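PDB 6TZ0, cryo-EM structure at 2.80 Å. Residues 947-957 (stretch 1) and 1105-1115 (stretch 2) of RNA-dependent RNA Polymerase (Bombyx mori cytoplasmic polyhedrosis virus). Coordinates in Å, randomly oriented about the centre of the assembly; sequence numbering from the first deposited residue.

Stretch 1, residues 947-957: EKSRRAASDLK
Stretch 2, residues 1105-1115: TLLNDFFVAIS

How do the two stretches lie against each other? Residues 947-957 are helical throughout, part of a helix that extends beyond both ends, with phi/psi near -68/-36 and regular i to i+4 backbone hydrogen bonds. The second stretch is helical up to Ile 1114, with similar torsions; Ser 1115 then leaves the helix with phi/psi of 59/35. The axes approach to 7.4 Å, and their N-to-C directions differ by 143° (signed crossing angle -143°), so the helices run roughly antiparallel and obliquely. Register is set where Ser 949 CA lies 4.0 Å from Ala 1113 CA, and advancing along the first stretch means moving back along the second. Together they bury 479 Å².

What happens at the start of the walk, where the backbones come so close? Glu 947 (chi1 p) takes no part. Lys 948, in an extended m, t, t, t rotamer, leads its end away, but its backbone O sits 3.8 Å from Val 1112 CG1, with Val 1112 in t. Ser 949, also t, follows with its CA 3.6 Å from Val 1112 O. Its hydroxyl donates a hydrogen bond to the opposing backbone, with OG 2.3 Å from Ala 1113 O. That distance is very short for such a bond, and it ties a side chain of one helix to the main chain near the C-terminal end of the other. Arg 950 (m, t, m) has its CA-to-CB bond directed away, and Arg 951 (t, p, m) points sideways without touching the other stretch.

Why can the helices pack so tightly in the middle? Small side chains occupy the crossing. Ala 952 points toward the partner, placing CB 3.5 Å from Asp 1109 O, 3.7 Å from Val 1112 CG1 and 4.0 Å from Ala 1113 CB. Ala 953 points sideways, with its N 3.8 Å and its CB 4.2 Å from Ala 1113 CB. The methyl of Ala 1113 is thus a knob in a hole formed by Ser 949, Ala 952, Ala 953 and Leu 956.

What closes the contact after Ser 954, which is t and out of reach? Asp 955, in t with chi2 of 4°, points toward Asp 1109 (m, chi2 -32°), and Asp 955 OD2 lies 3.2 Å from Asp 1109 OD2. No hydrogen bond joins these two acceptors, and their closeness is unfavourable if both are charged. Leu 956 (m, t) has the largest area covered by the partner in its stretch. Although its CA-to-CB bond runs sideways, the end of the side chain comes nearer: CD2 is 3.3 Å from Leu 1106 O and 3.7 Å from CD1 of Leu 1106 (m, m), while CD1 lies 3.7 Å from Phe 1110 CA and 4.2 Å from Ala 1113 CB. Phe 1110 (t, chi2 76°) directs its CA-to-CB bond away. Lys 957 (t, p, t, m) ends the stretch out of reach.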

# COMPACT_ATOMS: atom_id res chain seq x y z
N GLU A 947 31.01 6.68 5.77
CA GLU A 947 32.16 6.93 6.64
C GLU A 947 33.07 8.00 6.06
O GLU A 947 33.71 8.74 6.82
CB GLU A 947 32.92 5.64 6.91
CG GLU A 947 33.59 5.00 5.71
CD GLU A 947 34.37 3.75 6.06
OE1 GLU A 947 34.35 3.36 7.25
OE2 GLU A 947 35.00 3.16 5.16
N LYS A 948 33.12 8.14 4.73
CA LYS A 948 33.84 9.25 4.13
C LYS A 948 33.15 10.58 4.41
O LYS A 948 33.81 11.60 4.62
CB LYS A 948 33.97 9.05 2.62
CG LYS A 948 34.91 7.94 2.21
CD LYS A 948 34.98 7.86 0.70
CE LYS A 948 35.90 6.74 0.23
NZ LYS A 948 35.94 6.68 -1.25
N SER A 949 31.81 10.57 4.43
CA SER A 949 31.06 11.78 4.76
C SER A 949 31.27 12.17 6.22
O SER A 949 31.42 13.36 6.53
CB SER A 949 29.58 11.57 4.47
OG SER A 949 28.83 12.72 4.80
N ARG A 950 31.33 11.18 7.12
CA ARG A 950 31.62 11.46 8.52
C ARG A 950 33.05 11.96 8.71
O ARG A 950 33.29 12.86 9.53
CB ARG A 950 31.38 10.21 9.37
CG ARG A 950 29.93 9.82 9.52
CD ARG A 950 29.76 8.75 10.59
NE ARG A 950 30.40 7.49 10.23
CZ ARG A 950 29.79 6.52 9.57
NH1 ARG A 950 28.52 6.67 9.22
NH2 ARG A 950 30.43 5.40 9.28
N ARG A 951 34.00 11.41 7.95
CA ARG A 951 35.38 11.87 8.00
C ARG A 951 35.52 13.30 7.51
O ARG A 951 36.21 14.11 8.13
CB ARG A 951 36.27 10.93 7.19
CG ARG A 951 37.73 11.38 7.02
CD ARG A 951 38.55 11.23 8.30
NE ARG A 951 38.49 12.42 9.16
CZ ARG A 951 39.00 12.48 10.38
NH1 ARG A 951 39.62 11.43 10.90
NH2 ARG A 951 38.89 13.60 11.09
N ALA A 952 34.84 13.64 6.41
CA ALA A 952 34.90 15.01 5.90
C ALA A 952 34.16 15.98 6.81
O ALA A 952 34.55 17.15 6.91
CB ALA A 952 34.34 15.07 4.49
N ALA A 953 33.10 15.52 7.48
CA ALA A 953 32.42 16.37 8.45
C ALA A 953 33.29 16.65 9.66
O ALA A 953 33.32 17.78 10.17
CB ALA A 953 31.10 15.73 8.87
N SER A 954 34.04 15.65 10.12
CA SER A 954 34.99 15.88 11.20
C SER A 954 36.15 16.77 10.76
O SER A 954 36.67 17.56 11.55
CB SER A 954 35.52 14.55 11.73
OG SER A 954 36.49 14.75 12.74
N ASP A 955 36.54 16.66 9.49
CA ASP A 955 37.59 17.52 8.93
C ASP A 955 37.12 18.97 8.87
O ASP A 955 37.91 19.89 9.13
CB ASP A 955 37.98 17.01 7.55
CG ASP A 955 39.30 17.57 7.06
OD1 ASP A 955 39.97 18.30 7.82
OD2 ASP A 955 39.67 17.29 5.90
N LEU A 956 35.85 19.20 8.53
CA LEU A 956 35.29 20.54 8.62
C LEU A 956 35.14 21.00 10.06
O LEU A 956 35.23 22.20 10.34
CB LEU A 956 33.94 20.59 7.92
CG LEU A 956 34.00 20.51 6.40
CD1 LEU A 956 32.63 20.26 5.85
CD2 LEU A 956 34.53 21.82 5.88
N LYS A 957 34.90 20.06 10.98
CA LYS A 957 34.74 20.40 12.39
C LYS A 957 36.04 20.91 13.00
O LYS A 957 36.04 21.88 13.75
CB LYS A 957 34.24 19.18 13.16
CG LYS A 957 34.06 19.38 14.64
CD LYS A 957 32.93 20.33 14.94
CE LYS A 957 32.73 20.46 16.44
NZ LYS A 957 32.27 19.18 17.04
N THR A 1105 39.40 26.16 0.42
CA THR A 1105 40.05 24.86 0.54
C THR A 1105 39.21 23.86 1.32
O THR A 1105 39.38 22.65 1.15
CB THR A 1105 41.42 25.02 1.20
OG1 THR A 1105 41.26 25.54 2.52
CG2 THR A 1105 42.29 25.96 0.39
N LEU A 1106 38.30 24.34 2.16
CA LEU A 1106 37.41 23.48 2.93
C LEU A 1106 36.16 23.08 2.15
O LEU A 1106 35.33 22.35 2.69
CB LEU A 1106 36.99 24.16 4.23
CG LEU A 1106 37.88 24.13 5.48
CD1 LEU A 1106 38.17 22.69 5.89
CD2 LEU A 1106 39.17 24.93 5.34
N LEU A 1107 35.97 23.70 0.98
CA LEU A 1107 34.79 23.50 0.14
C LEU A 1107 34.60 22.09 -0.41
O LEU A 1107 33.50 21.55 -0.38
CB LEU A 1107 34.78 24.50 -1.01
CG LEU A 1107 33.43 24.81 -1.65
CD1 LEU A 1107 32.77 23.52 -2.13
CD2 LEU A 1107 32.53 25.55 -0.67
N ASN A 1108 35.67 21.50 -0.91
CA ASN A 1108 35.61 20.12 -1.38
C ASN A 1108 35.30 19.16 -0.23
O ASN A 1108 34.62 18.15 -0.44
CB ASN A 1108 36.93 19.73 -2.05
CG ASN A 1108 37.12 20.43 -3.38
OD1 ASN A 1108 36.19 20.54 -4.18
ND2 ASN A 1108 38.33 20.92 -3.63
N ASP A 1109 35.76 19.48 0.98
CA ASP A 1109 35.34 18.73 2.16
C ASP A 1109 33.86 18.88 2.43
O ASP A 1109 33.22 17.93 2.90
CB ASP A 1109 36.14 19.18 3.38
CG ASP A 1109 37.59 18.75 3.32
OD1 ASP A 1109 37.87 17.67 2.74
OD2 ASP A 1109 38.45 19.48 3.85
N PHE A 1110 33.29 20.06 2.14
CA PHE A 1110 31.84 20.23 2.21
C PHE A 1110 31.14 19.33 1.21
O PHE A 1110 30.13 18.70 1.54
CB PHE A 1110 31.46 21.70 1.97
CG PHE A 1110 29.98 21.94 1.91
CD1 PHE A 1110 29.22 21.96 3.06
CD2 PHE A 1110 29.34 22.16 0.69
CE1 PHE A 1110 27.86 22.18 3.01
CE2 PHE A 1110 27.98 22.37 0.64
CZ PHE A 1110 27.24 22.38 1.80
N PHE A 1111 31.67 19.24 -0.01
CA PHE A 1111 31.07 18.36 -1.02
C PHE A 1111 31.15 16.89 -0.63
O PHE A 1111 30.22 16.13 -0.91
CB PHE A 1111 31.75 18.59 -2.36
CG PHE A 1111 31.38 19.88 -3.00
CD1 PHE A 1111 30.18 20.49 -2.70
CD2 PHE A 1111 32.26 20.52 -3.85
CE1 PHE A 1111 29.84 21.69 -3.27
CE2 PHE A 1111 31.93 21.72 -4.42
CZ PHE A 1111 30.71 22.31 -4.13
N VAL A 1112 32.24 16.47 0.00
CA VAL A 1112 32.35 15.08 0.44
C VAL A 1112 31.45 14.81 1.65
O VAL A 1112 30.85 13.73 1.74
CB VAL A 1112 33.83 14.73 0.71
CG1 VAL A 1112 33.99 13.30 1.23
CG2 VAL A 1112 34.65 14.88 -0.55
N ALA A 1113 31.30 15.78 2.55
CA ALA A 1113 30.45 15.59 3.72
C ALA A 1113 28.97 15.55 3.34
O ALA A 1113 28.20 14.78 3.92
CB ALA A 1113 30.71 16.68 4.75
N ILE A 1114 28.56 16.38 2.38
CA ILE A 1114 27.20 16.26 1.85
C ILE A 1114 27.07 15.03 0.96
O ILE A 1114 25.97 14.47 0.84
CB ILE A 1114 26.81 17.57 1.13
CG1 ILE A 1114 27.00 18.76 2.06
CG2 ILE A 1114 25.36 17.59 0.67
CD1 ILE A 1114 26.27 18.65 3.32
N SER A 1115 28.19 14.57 0.39
CA SER A 1115 28.30 13.39 -0.47
C SER A 1115 27.42 13.50 -1.71
O SER A 1115 26.87 12.51 -2.19
CB SER A 1115 28.00 12.09 0.28
OG SER A 1115 26.62 11.98 0.54